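Local coordinates for putative uncharacterized protein (Streptococcus mutans, PDB 3L7N) that probably acts as a class I glutamine amidotransferase, releasing ammonia from glutamine for transfer, although its own acceptor substrate is not established, at residues E73-Q78 / L96-A100; K85-C91 / K172-C178; I118-G124 / Q154-S159; P150-Q154 / I166-G170. All blocks are in the same frame, centred on the assembly; numbering follows the deposited sequence.

All four contacts fall within the glutamine amidotransferase region of one chain. Interactions 2, 3 and 4 belong to one mixed sheet: 86-90 beside 173-176, then 166-170, 154-158 and 115-120 in that order. Interaction 1 is a helix pair, 70-82 with 92-100, whose centre lies about 11 Å from that of interaction 2; Met-97 SD packs against Gly-89 N. The first segments of interactions 1 and 2 are followed by the second segment of interaction 1, while interactions 3 and 4 are nested inside the loop that interaction 2 closes and share Gln-154. Interactions 1 and 3 do not touch. Interaction 2, with the probable nucleophile elbow, is the last parallel pairing; the antiparallel part begins with 166-170.

Interaction 1: residues E73-Q78 / L96-A100; sequences EVKLIQ and LMGVA
The flat carboxylate of Glu-73 meets the methyl CD1 of Leu-96, which stands well out of the carboxylate plane and 3.7 Å from OE1; the same oxygen is hydrogen-bonded to His-8 NE2. The contact joins two helices of an alpha/beta fold: helix 70-82 is the crossover from strand 48-51 to the neighbouring parallel strand 86-90, and helix 92-100 follows that strand directly. The short segments cross at -68° with their axes 8.7 Å apart, and Val-74 and Ala-100 bring their CA atoms within 5.1 Å.

Val-74 spreads its two methyls along the second helix. CG1, anti to the backbone N (chi1 173°), lies over Ala-100 CA, whereas CG2 reaches Leu-96 CD2 and Val-99 CG1, crossing the latter side chain at about a right angle. Ile-77 fills the side nearer the sheet, where it also rests on Leu-51. Its CD1 runs across Leu-96 to approach CB at 3.9 Å and then grazes Met-97 CG. Gln-78 adds aliphatic packing at the border, with CG 3.9 Å from Ala-100 CB. That small CB is also met by the other branch of Ile-77, whose CG2 lies 3.5 Å away.

Interaction 2: residues K85-C91 / K172-C178; sequences KIIVGVC and KQYAFQC
Residues 86-90 and 173-176 run as parallel neighbours, the axes of the short strands 12° and 4.6 Å apart, with Ile-87 paired to Gln-173 and Val-90 to Phe-176. Five backbone bonds form the ladder; the donors alternate between the strands, and Ile-87 and Gly-89 each bond to the residues before and after their partners, as in parallel pairing: Ile-87 N to Lys-172 O, Tyr-174 N to Ile-87 O at 3.1 Å, Gly-89 N to Tyr-174 O, Phe-176 N to Gly-89 O, and Cys-91 N to Phe-176 O at 2.9 Å. The fourth is directed nearly along the C=O axis of Gly-89.

Beyond the ladder, the amide of Gln-173 is fixed at both ends. NE2 donates to Lys-85 O at 2.9 Å, coming from above that carbonyl plane, and OE1 accepts Lys-172 N. A bend at chi2 (76°) folds the amide back toward the strand start, while its CG packs 3.8 Å from Ile-87 CD1. On the other face, Val-88 CG1 approaches Phe-176 CD2 obliquely at 4.1 Å.

Cys-91 leaves the strand with a positive phi (39°) at the N-cap position of helix 92-100. Together with Gly-89 and Gly-93 it fits the nucleophile elbow of class I glutamine amidotransferases, although its role here is inferred.

Strand 48-51 bonds to the other edge of 86-90, and strand 166-170 to that of 173-176. Helix 219-233 covers Ile-86, Val-88 and Tyr-174, its Phe-228 meeting the Tyr-174 and Phe-176 rings edge-to-face.

Interaction 3: residues I118-G124 / Q154-S159; sequences ISLTEAG and QVLAIS
Leu-156 O is gripped from several directions. Thr-121 N donates to it at 2.9 Å from well above the carbonyl plane (55° out), so neither lone pair is aimed at directly. Two CA-H contacts accompany this bond, one from Leu-120 and the other from Gly-124, whose CA comes within 3.5 Å of the oxygen. The turn after Thr-121, with helical backbone angles at 122-124, curls back to bring Gly-124 there.

Thr-121 also sets its side chain against the preceding carbonyl. OG1, anti to its own carbonyl carbon (chi1 -76°), makes a weak 3.2 Å bond to Val-155 O, and CG2 touches the same oxygen. Ala-123 continues along this side, its CB lying 3.9 Å from Leu-156 CD2.

Toward the start of segment 118-124 the pairing becomes regular. Ser-119 and Ile-158 form an antiparallel hydrogen-bonded pair: Ser-119 N donates to Ile-158 O at 2.7 Å, and Ile-158 N returns a 3.0 Å bond to Ser-119 O. Leu-120 and Ala-157 follow as a non-hydrogen-bonded pair. This joins strands 115-120 and 154-158 within the antiparallel half of the mixed sheet; 136-143 flanks the first, and 166-170 the second.

Side chains divide between the two faces. Ser-119 lies with Ile-158, and its OG is hydrogen-bonded to Asp-136. On the other face Leu-120 CD2 comes 4.2 Å from Ala-157 CB, while Ile-118 CD1 approaches the same methyl.

Interaction 4: residues P150-Q154 / I166-G170; sequences PDKAQ and IIKFG
Phe-169 turns its ring toward Pro-150 and Ala-153. Pro-150 CG lies in the ring plane at the edge, its closest ring atom being CE1 at 3.8 Å, and the proline's CD is 3.6 Å from that same CE1; the two side chains cross at about a right angle. Ala-153 CB adds an oblique contact to CD1 at 3.9 Å. One face of the ring carries Ile-167 CG2, offset toward the rim. With CG1 beside the backbone N (chi1 -62°), CG2 stands anti to it, reaches Ala-153 CB at 3.7 Å and packs beside Gln-154 O. Tyr-101 brings a further ring to Phe-169, their planes about 20° apart.

A backbone pair lies beside this apolar cluster. Gln-154 N donates to Lys-168 O and Lys-168 N to Gln-154 O, both at 2.9 Å, which defines an antiparallel hydrogen-bonded pair. The first is straighter at the hydrogen (168°), and the second lies in the carbonyl plane. The side chains of Gln-154 and Lys-168 leave on the same face, where Lys-168 NZ bonds to Tyr-174 OH.

Before the strand begins, a type I turn from Pro-150 to Ala-153 is closed by Ala-153 N bonding to Pro-150 O at 2.9 Å, one residue before the paired Gln-154. At the far end Phe-169 and Gly-170 both face Gln-173, a classic beta bulge in the antiparallel hairpin of strands 166-170 and 173-176.

Interaction 1: residues E73-Q78 / L96-A100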
loop_
_atom_site.group_PDB
_atom_site.type_symbol
_atom_site.label_atom_id
_atom_site.label_comp_id
_atom_site.label_asym_id
_atom_site.label_seq_id
_atom_site.Cartn_x
_atom_site.Cartn_y
_atom_site.Cartn_z
ATOM N N GLU A 73 -11.214 9.659 5.265
ATOM C CA GLU A 73 -10.701 8.373 4.800
ATOM C C GLU A 73 -10.666 7.319 5.890
ATOM O O GLU A 73 -11.131 6.122 5.660
ATOM C CB GLU A 73 -9.382 8.506 4.101
ATOM C CG GLU A 73 -9.430 9.595 3.116
ATOM C CD GLU A 73 -8.337 9.535 2.006
ATOM O OE1 GLU A 73 -7.712 8.447 1.773
ATOM O OE2 GLU A 73 -8.129 10.616 1.365
ATOM N N VAL A 74 -10.230 7.735 7.105
ATOM C CA VAL A 74 -10.303 6.844 8.300
ATOM C C VAL A 74 -11.762 6.355 8.577
ATOM O O VAL A 74 -12.020 5.132 8.679
ATOM C CB VAL A 74 -9.715 7.484 9.556
ATOM C CG1 VAL A 74 -9.980 6.592 10.763
ATOM C CG2 VAL A 74 -8.197 7.750 9.385
ATOM N N LYS A 75 -12.709 7.254 8.595
ATOM C CA LYS A 75 -14.075 6.812 8.814
ATOM C C LYS A 75 -14.542 5.902 7.726
ATOM O O LYS A 75 -15.296 4.950 7.975
ATOM C CB LYS A 75 -15.029 7.982 8.962
ATOM C CG LYS A 75 -14.668 8.929 10.058
ATOM C CD LYS A 75 -15.963 9.436 10.801
ATOM C CE LYS A 75 -15.613 10.629 11.778
ATOM N NZ LYS A 75 -16.637 11.709 11.637
ATOM N N LEU A 76 -14.144 6.184 6.492
ATOM C CA LEU A 76 -14.616 5.337 5.372
ATOM C C LEU A 76 -14.059 3.891 5.565
ATOM O O LEU A 76 -14.823 2.882 5.447
ATOM C CB LEU A 76 -14.227 5.938 4.011
ATOM C CG LEU A 76 -14.332 5.006 2.852
ATOM C CD1 LEU A 76 -15.723 4.860 2.393
ATOM C CD2 LEU A 76 -13.484 5.481 1.748
ATOM N N ILE A 77 -12.759 3.781 5.969
ATOM C CA ILE A 77 -12.195 2.445 6.320
ATOM C C ILE A 77 -13.029 1.745 7.459
ATOM O O ILE A 77 -13.427 0.591 7.335
ATOM C CB ILE A 77 -10.763 2.504 6.704
ATOM C CG1 ILE A 77 -9.888 2.736 5.501
ATOM C CG2 ILE A 77 -10.342 1.202 7.319
ATOM C CD1 ILE A 77 -8.709 3.543 5.822
ATOM N N GLN A 78 -13.322 2.468 8.516
ATOM C CA GLN A 78 -14.034 1.887 9.592
ATOM C C GLN A 78 -15.402 1.403 9.189
ATOM O O GLN A 78 -15.820 0.282 9.617
ATOM C CB GLN A 78 -14.146 2.853 10.706
ATOM C CG GLN A 78 -12.906 3.162 11.320
ATOM C CD GLN A 78 -13.020 4.303 12.165
ATOM O OE1 GLN A 78 -12.178 4.553 12.973
ATOM N NE2 GLN A 78 -14.089 5.037 12.009
ATOM N N LEU A 96 -3.392 4.595 7.114
ATOM C CA LEU A 96 -4.760 4.987 7.487
ATOM C C LEU A 96 -5.523 3.766 8.014
ATOM O O LEU A 96 -6.316 3.879 8.909
ATOM C CB LEU A 96 -5.519 5.644 6.326
ATOM C CG LEU A 96 -4.969 6.982 5.827
ATOM C CD1 LEU A 96 -5.386 7.237 4.434
ATOM C CD2 LEU A 96 -5.400 8.097 6.680
ATOM N N MET A 97 -5.253 2.596 7.486
ATOM C CA MET A 97 -5.829 1.429 8.100
ATOM C C MET A 97 -5.391 1.265 9.587
ATOM O O MET A 97 -6.232 1.031 10.462
ATOM C CB MET A 97 -5.557 0.197 7.312
ATOM C CG MET A 97 -6.172 0.244 5.997
ATOM S SD MET A 97 -5.927 -1.260 5.176
ATOM C CE MET A 97 -6.966 -2.304 6.129
ATOM N N GLY A 98 -4.106 1.501 9.876
ATOM C CA GLY A 98 -3.648 1.430 11.217
ATOM C C GLY A 98 -4.472 2.332 12.135
ATOM O O GLY A 98 -5.006 1.869 13.211
ATOM N N VAL A 99 -4.598 3.615 11.730
ATOM C CA VAL A 99 -5.327 4.581 12.497
ATOM C C VAL A 99 -6.724 4.127 12.627
ATOM O O VAL A 99 -7.268 4.179 13.674
ATOM C CB VAL A 99 -5.277 5.971 11.859
ATOM C CG1 VAL A 99 -6.100 6.942 12.632
ATOM C CG2 VAL A 99 -3.885 6.446 11.802
ATOM N N ALA A 100 -7.307 3.614 11.550
ATOM C CA ALA A 100 -8.725 3.252 11.588
ATOM C C ALA A 100 -8.971 2.198 12.654
ATOM O O ALA A 100 -10.011 2.169 13.257
ATOM C CB ALA A 100 -9.187 2.772 10.266
#

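Interaction 2: residues K85-C91 / K172-C178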
loop_
_atom_site.group_PDB
_atom_site.type_symbol
_atom_site.label_atom_id
_atom_site.label_comp_id
_atom_site.label_asym_id
_atom_site.label_seq_id
_atom_site.Cartn_x
_atom_site.Cartn_y
_atom_site.Cartn_z
ATOM N N LYS A 85 -16.470 -5.601 4.484
ATOM C CA LYS A 85 -15.856 -5.372 3.120
ATOM C C LYS A 85 -14.408 -5.860 3.086
ATOM O O LYS A 85 -13.697 -5.631 3.985
ATOM C CB LYS A 85 -15.880 -3.864 2.790
ATOM C CG LYS A 85 -17.217 -3.278 2.800
ATOM C CD LYS A 85 -18.042 -3.852 1.721
ATOM C CE LYS A 85 -19.426 -3.228 1.731
ATOM N NZ LYS A 85 -20.358 -4.115 1.042
ATOM N N ILE A 86 -13.976 -6.428 1.976
ATOM C CA ILE A 86 -12.517 -6.656 1.729
ATOM C C ILE A 86 -11.834 -5.326 1.633
ATOM O O ILE A 86 -12.305 -4.487 0.916
ATOM C CB ILE A 86 -12.320 -7.364 0.427
ATOM C CG1 ILE A 86 -13.273 -8.566 0.349
ATOM C CG2 ILE A 86 -10.847 -7.684 0.187
ATOM C CD1 ILE A 86 -12.932 -9.577 -0.666
ATOM N N ILE A 87 -10.744 -5.096 2.405
ATOM C CA ILE A 87 -10.004 -3.809 2.309
ATOM C C ILE A 87 -8.565 -4.114 2.097
ATOM O O ILE A 87 -8.104 -5.057 2.621
ATOM C CB ILE A 87 -10.127 -3.020 3.567
ATOM C CG1 ILE A 87 -11.601 -2.919 3.953
ATOM C CG2 ILE A 87 -9.501 -1.624 3.388
ATOM C CD1 ILE A 87 -11.842 -2.167 5.230
ATOM N N VAL A 88 -7.863 -3.341 1.253
ATOM C CA VAL A 88 -6.374 -3.409 1.177
ATOM C C VAL A 88 -5.824 -1.960 1.171
ATOM O O VAL A 88 -6.382 -1.116 0.467
ATOM C CB VAL A 88 -5.914 -4.104 -0.085
ATOM C CG1 VAL A 88 -4.322 -3.915 -0.306
ATOM C CG2 VAL A 88 -6.351 -5.556 -0.086
ATOM N N GLY A 89 -4.763 -1.663 1.991
ATOM C CA GLY A 89 -4.188 -0.282 2.098
ATOM C C GLY A 89 -2.731 -0.366 1.805
ATOM O O GLY A 89 -2.091 -1.239 2.297
ATOM N N VAL A 90 -2.211 0.527 0.945
ATOM C CA VAL A 90 -0.779 0.491 0.513
ATOM C C VAL A 90 -0.060 1.800 0.937
ATOM O O VAL A 90 -0.613 2.848 0.795
ATOM C CB VAL A 90 -0.720 0.381 -0.978
ATOM C CG1 VAL A 90 0.675 0.382 -1.474
ATOM C CG2 VAL A 90 -1.439 -0.826 -1.429
ATOM N N CYS A 91 1.125 1.695 1.490
ATOM C CA CYS A 91 1.837 2.819 2.055
ATOM C C CYS A 91 0.902 3.751 2.793
ATOM O O CYS A 91 0.361 3.353 3.766
ATOM C CB CYS A 91 2.845 3.436 1.058
ATOM S SG CYS A 91 2.975 5.168 0.808
ATOM N N LYS A 172 -10.280 -10.142 6.371
ATOM C CA LYS A 172 -10.185 -9.838 4.946
ATOM C C LYS A 172 -9.672 -8.432 4.714
ATOM O O LYS A 172 -9.973 -7.829 3.723
ATOM C CB LYS A 172 -11.551 -10.077 4.259
ATOM C CG LYS A 172 -11.923 -11.563 4.254
ATOM C CD LYS A 172 -12.648 -11.964 3.025
ATOM C CE LYS A 172 -11.937 -13.141 2.368
ATOM N NZ LYS A 172 -12.684 -13.627 1.150
ATOM N N GLN A 173 -8.914 -7.918 5.676
ATOM C CA GLN A 173 -8.508 -6.521 5.691
ATOM C C GLN A 173 -7.015 -6.483 5.926
ATOM O O GLN A 173 -6.561 -6.729 7.053
ATOM C CB GLN A 173 -9.218 -5.743 6.822
ATOM C CG GLN A 173 -10.725 -5.532 6.669
ATOM C CD GLN A 173 -11.534 -6.785 6.966
ATOM O OE1 GLN A 173 -11.074 -7.676 7.650
ATOM N NE2 GLN A 173 -12.691 -6.895 6.360
ATOM N N TYR A 174 -6.240 -6.220 4.836
ATOM C CA TYR A 174 -4.751 -6.376 4.812
ATOM C C TYR A 174 -4.124 -5.043 4.487
ATOM O O TYR A 174 -4.764 -4.202 3.914
ATOM C CB TYR A 174 -4.366 -7.361 3.757
ATOM C CG TYR A 174 -4.505 -8.753 4.194
ATOM C CD1 TYR A 174 -3.358 -9.544 4.509
ATOM C CD2 TYR A 174 -5.784 -9.326 4.383
ATOM C CE1 TYR A 174 -3.505 -10.907 4.963
ATOM C CE2 TYR A 174 -5.930 -10.683 4.858
ATOM C CZ TYR A 174 -4.794 -11.442 5.133
ATOM O OH TYR A 174 -4.963 -12.698 5.563
ATOM N N ALA A 175 -2.868 -4.856 4.848
ATOM C CA ALA A 175 -2.168 -3.607 4.586
ATOM C C ALA A 175 -0.773 -3.933 4.114
ATOM O O ALA A 175 -0.172 -4.823 4.624
ATOM C CB ALA A 175 -2.110 -2.803 5.788
ATOM N N PHE A 176 -0.305 -3.259 3.063
ATOM C CA PHE A 176 1.057 -3.433 2.561
ATOM C C PHE A 176 1.741 -2.125 2.688
ATOM O O PHE A 176 1.298 -1.124 2.099
ATOM C CB PHE A 176 1.041 -3.859 1.082
ATOM C CG PHE A 176 0.524 -5.262 0.853
ATOM C CD1 PHE A 176 1.381 -6.274 0.517
ATOM C CD2 PHE A 176 -0.810 -5.557 0.979
ATOM C CE1 PHE A 176 0.877 -7.635 0.272
ATOM C CE2 PHE A 176 -1.309 -6.884 0.754
ATOM C CZ PHE A 176 -0.457 -7.901 0.413
ATOM N N GLN A 177 2.771 -2.064 3.490
ATOM C CA GLN A 177 3.559 -0.862 3.535
ATOM C C GLN A 177 4.437 -0.764 2.269
ATOM O O GLN A 177 4.741 0.342 1.772
ATOM C CB GLN A 177 4.412 -0.838 4.792
ATOM C CG GLN A 177 5.348 0.371 4.912
ATOM C CD GLN A 177 4.637 1.701 4.762
ATOM O OE1 GLN A 177 4.898 2.459 3.797
ATOM N NE2 GLN A 177 3.762 2.036 5.739
ATOM N N CYS A 178 4.771 -1.915 1.730
ATOM C CA CYS A 178 5.626 -2.008 0.605
ATOM C C CYS A 178 4.744 -2.030 -0.748
ATOM O O CYS A 178 3.458 -2.258 -0.704
ATOM C CB CYS A 178 6.467 -3.314 0.741
ATOM S SG CYS A 178 5.478 -4.808 1.028
#

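Interaction 3: residues I118-G124 / Q154-S159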
loop_
_atom_site.group_PDB
_atom_site.type_symbol
_atom_site.label_atom_id
_atom_site.label_comp_id
_atom_site.label_asym_id
_atom_site.label_seq_id
_atom_site.Cartn_x
_atom_site.Cartn_y
_atom_site.Cartn_z
ATOM N N ILE A 118 11.625 -8.455 1.428
ATOM C CA ILE A 118 10.831 -8.588 2.624
ATOM C C ILE A 118 10.855 -10.079 2.949
ATOM O O ILE A 118 11.212 -10.913 2.057
ATOM C CB ILE A 118 9.314 -8.109 2.392
ATOM C CG1 ILE A 118 8.691 -8.865 1.227
ATOM C CG2 ILE A 118 9.246 -6.557 2.168
ATOM C CD1 ILE A 118 7.287 -9.170 1.396
ATOM N N SER A 119 10.488 -10.423 4.208
ATOM C CA SER A 119 10.655 -11.786 4.766
ATOM C C SER A 119 9.447 -12.136 5.605
ATOM O O SER A 119 9.106 -11.394 6.548
ATOM C CB SER A 119 11.910 -11.836 5.675
ATOM O OG SER A 119 12.981 -11.063 5.153
ATOM N N LEU A 120 8.821 -13.277 5.331
ATOM C CA LEU A 120 7.632 -13.651 6.090
ATOM C C LEU A 120 7.937 -13.889 7.561
ATOM O O LEU A 120 8.915 -14.534 7.916
ATOM C CB LEU A 120 6.924 -14.876 5.500
ATOM C CG LEU A 120 6.554 -14.809 4.031
ATOM C CD1 LEU A 120 5.539 -15.871 3.658
ATOM C CD2 LEU A 120 6.033 -13.474 3.732
ATOM N N THR A 121 7.098 -13.336 8.394
ATOM C CA THR A 121 6.995 -13.668 9.731
ATOM C C THR A 121 6.496 -15.109 9.865
ATOM O O THR A 121 6.118 -15.749 8.859
ATOM C CB THR A 121 5.992 -12.771 10.327
ATOM O OG1 THR A 121 6.577 -11.487 10.513
ATOM C CG2 THR A 121 5.543 -13.263 11.583
ATOM N N GLU A 122 6.533 -15.636 11.106
ATOM C CA GLU A 122 5.906 -16.933 11.440
ATOM C C GLU A 122 4.461 -16.915 11.134
ATOM O O GLU A 122 3.904 -17.909 10.666
ATOM C CB GLU A 122 6.078 -17.232 12.947
ATOM C CG GLU A 122 7.426 -17.860 13.317
ATOM C CD GLU A 122 7.767 -19.045 12.412
ATOM O OE1 GLU A 122 6.785 -19.819 12.025
ATOM O OE2 GLU A 122 8.985 -19.171 12.014
ATOM N N ALA A 123 3.810 -15.805 11.529
ATOM C CA ALA A 123 2.379 -15.569 11.273
ATOM C C ALA A 123 2.162 -15.467 9.780
ATOM O O ALA A 123 1.211 -16.045 9.249
ATOM C CB ALA A 123 1.930 -14.314 11.958
ATOM N N GLY A 124 3.099 -14.856 9.091
ATOM C CA GLY A 124 3.051 -14.813 7.658
ATOM C C GLY A 124 3.107 -16.154 7.007
ATOM O O GLY A 124 2.373 -16.423 6.113
ATOM N N GLN A 154 -1.790 -8.531 13.197
ATOM C CA GLN A 154 -0.545 -9.361 13.074
ATOM C C GLN A 154 0.402 -8.816 12.021
ATOM O O GLN A 154 -0.035 -8.378 10.982
ATOM C CB GLN A 154 -0.902 -10.771 12.715
ATOM C CG GLN A 154 -1.611 -11.486 13.823
ATOM C CD GLN A 154 -2.511 -12.545 13.321
ATOM O OE1 GLN A 154 -3.689 -12.306 13.100
ATOM N NE2 GLN A 154 -1.961 -13.726 13.085
ATOM N N VAL A 155 1.704 -8.851 12.291
ATOM C CA VAL A 155 2.701 -8.594 11.250
ATOM C C VAL A 155 3.002 -9.901 10.425
ATOM O O VAL A 155 3.414 -10.964 11.001
ATOM C CB VAL A 155 3.995 -8.047 11.837
ATOM C CG1 VAL A 155 5.019 -7.821 10.747
ATOM C CG2 VAL A 155 3.729 -6.746 12.658
ATOM N N LEU A 156 2.763 -9.851 9.111
ATOM C CA LEU A 156 3.036 -10.977 8.295
ATOM C C LEU A 156 4.406 -10.879 7.580
ATOM O O LEU A 156 4.918 -11.880 7.102
ATOM C CB LEU A 156 1.884 -11.268 7.338
ATOM C CG LEU A 156 0.502 -11.163 7.987
ATOM C CD1 LEU A 156 -0.612 -11.428 6.989
ATOM C CD2 LEU A 156 0.353 -12.067 9.147
ATOM N N ALA A 157 5.040 -9.719 7.609
ATOM C CA ALA A 157 6.312 -9.616 6.948
ATOM C C ALA A 157 7.062 -8.445 7.324
ATOM O O ALA A 157 6.478 -7.411 7.663
ATOM C CB ALA A 157 6.152 -9.658 5.518
ATOM N N ILE A 158 8.407 -8.577 7.298
ATOM C CA ILE A 158 9.307 -7.476 7.667
ATOM C C ILE A 158 10.355 -7.338 6.626
ATOM O O ILE A 158 10.551 -8.236 5.794
ATOM C CB ILE A 158 9.973 -7.705 9.042
ATOM C CG1 ILE A 158 11.037 -8.845 8.955
ATOM C CG2 ILE A 158 8.951 -8.059 10.067
ATOM C CD1 ILE A 158 12.259 -8.607 9.926
ATOM N N SER A 159 10.984 -6.193 6.605
ATOM C CA SER A 159 12.194 -6.038 5.881
ATOM C C SER A 159 13.334 -5.761 6.916
ATOM O O SER A 159 13.069 -5.641 8.160
ATOM C CB SER A 159 12.066 -4.876 4.905
ATOM O OG SER A 159 12.063 -3.614 5.595
#

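Interaction 4: residues P150-Q154 / I166-G170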
loop_
_atom_site.group_PDB
_atom_site.type_symbol
_atom_site.label_atom_id
_atom_site.label_comp_id
_atom_site.label_asym_id
_atom_site.label_seq_id
_atom_site.Cartn_x
_atom_site.Cartn_y
_atom_site.Cartn_z
ATOM N N PRO A 150 -2.277 -2.111 16.150
ATOM C CA PRO A 150 -3.216 -2.419 17.239
ATOM C C PRO A 150 -3.092 -3.848 17.662
ATOM O O PRO A 150 -2.603 -4.693 16.877
ATOM C CB PRO A 150 -4.571 -2.218 16.606
ATOM C CG PRO A 150 -4.317 -1.941 15.150
ATOM C CD PRO A 150 -2.907 -2.100 14.839
ATOM N N ASP A 151 -3.533 -4.151 18.884
ATOM C CA ASP A 151 -3.212 -5.439 19.530
ATOM C C ASP A 151 -3.730 -6.625 18.751
ATOM O O ASP A 151 -3.187 -7.693 18.877
ATOM C CB ASP A 151 -3.779 -5.517 20.936
ATOM C CG ASP A 151 -3.086 -4.591 21.906
ATOM O OD1 ASP A 151 -1.993 -4.039 21.566
ATOM O OD2 ASP A 151 -3.670 -4.377 23.021
ATOM N N LYS A 152 -4.805 -6.427 17.996
ATOM C CA LYS A 152 -5.451 -7.519 17.283
ATOM C C LYS A 152 -4.870 -7.692 15.888
ATOM O O LYS A 152 -5.286 -8.577 15.139
ATOM C CB LYS A 152 -6.961 -7.284 17.196
ATOM C CG LYS A 152 -7.446 -6.077 17.983
ATOM C CD LYS A 152 -8.458 -5.270 17.187
ATOM C CE LYS A 152 -7.839 -3.994 16.639
ATOM N NZ LYS A 152 -8.872 -3.047 16.135
ATOM N N ALA A 153 -3.909 -6.844 15.538
ATOM C CA ALA A 153 -3.288 -6.928 14.217
ATOM C C ALA A 153 -2.060 -7.788 14.281
ATOM O O ALA A 153 -1.367 -7.797 15.303
ATOM C CB ALA A 153 -2.955 -5.552 13.691
ATOM N N GLN A 154 -1.790 -8.531 13.197
ATOM C CA GLN A 154 -0.545 -9.361 13.074
ATOM C C GLN A 154 0.402 -8.816 12.021
ATOM O O GLN A 154 -0.035 -8.378 10.982
ATOM C CB GLN A 154 -0.902 -10.771 12.715
ATOM C CG GLN A 154 -1.611 -11.486 13.823
ATOM C CD GLN A 154 -2.511 -12.545 13.321
ATOM O OE1 GLN A 154 -3.689 -12.306 13.100
ATOM N NE2 GLN A 154 -1.961 -13.726 13.085
ATOM N N ILE A 166 3.806 -6.047 5.939
ATOM C CA ILE A 166 2.500 -6.515 5.627
ATOM C C ILE A 166 1.816 -6.807 6.953
ATOM O O ILE A 166 2.483 -7.283 7.903
ATOM C CB ILE A 166 2.570 -7.761 4.895
ATOM C CG1 ILE A 166 3.241 -7.556 3.536
ATOM C CG2 ILE A 166 1.220 -8.333 4.732
ATOM C CD1 ILE A 166 3.307 -8.846 2.705
ATOM N N ILE A 167 0.517 -6.440 7.079
ATOM C CA ILE A 167 -0.197 -6.539 8.371
ATOM C C ILE A 167 -1.589 -7.046 8.116
ATOM O O ILE A 167 -2.206 -6.667 7.135
ATOM C CB ILE A 167 -0.268 -5.195 9.099
ATOM C CG1 ILE A 167 1.103 -4.687 9.428
ATOM C CG2 ILE A 167 -1.187 -5.286 10.398
ATOM C CD1 ILE A 167 1.062 -3.294 10.069
ATOM N N LYS A 168 -2.064 -7.959 8.948
ATOM C CA LYS A 168 -3.392 -8.377 8.851
ATOM C C LYS A 168 -4.125 -7.809 9.991
ATOM O O LYS A 168 -3.890 -8.208 11.169
ATOM C CB LYS A 168 -3.491 -9.837 8.878
ATOM C CG LYS A 168 -4.936 -10.336 8.866
ATOM C CD LYS A 168 -4.983 -11.860 9.002
ATOM C CE LYS A 168 -6.367 -12.426 8.886
ATOM N NZ LYS A 168 -6.319 -13.684 7.944
ATOM N N PHE A 169 -5.006 -6.837 9.675
ATOM C CA PHE A 169 -5.886 -6.160 10.630
ATOM C C PHE A 169 -7.167 -6.931 10.870
ATOM O O PHE A 169 -7.820 -6.746 11.896
ATOM C CB PHE A 169 -6.256 -4.780 10.096
ATOM C CG PHE A 169 -5.146 -3.801 10.143
ATOM C CD1 PHE A 169 -4.859 -3.112 11.323
ATOM C CD2 PHE A 169 -4.367 -3.554 9.015
ATOM C CE1 PHE A 169 -3.774 -2.185 11.390
ATOM C CE2 PHE A 169 -3.286 -2.629 9.057
ATOM C CZ PHE A 169 -2.995 -1.948 10.251
ATOM N N GLY A 170 -7.588 -7.707 9.887
ATOM C CA GLY A 170 -8.879 -8.348 9.960
ATOM C C GLY A 170 -8.902 -9.519 9.026
ATOM O O GLY A 170 -7.923 -9.760 8.329
#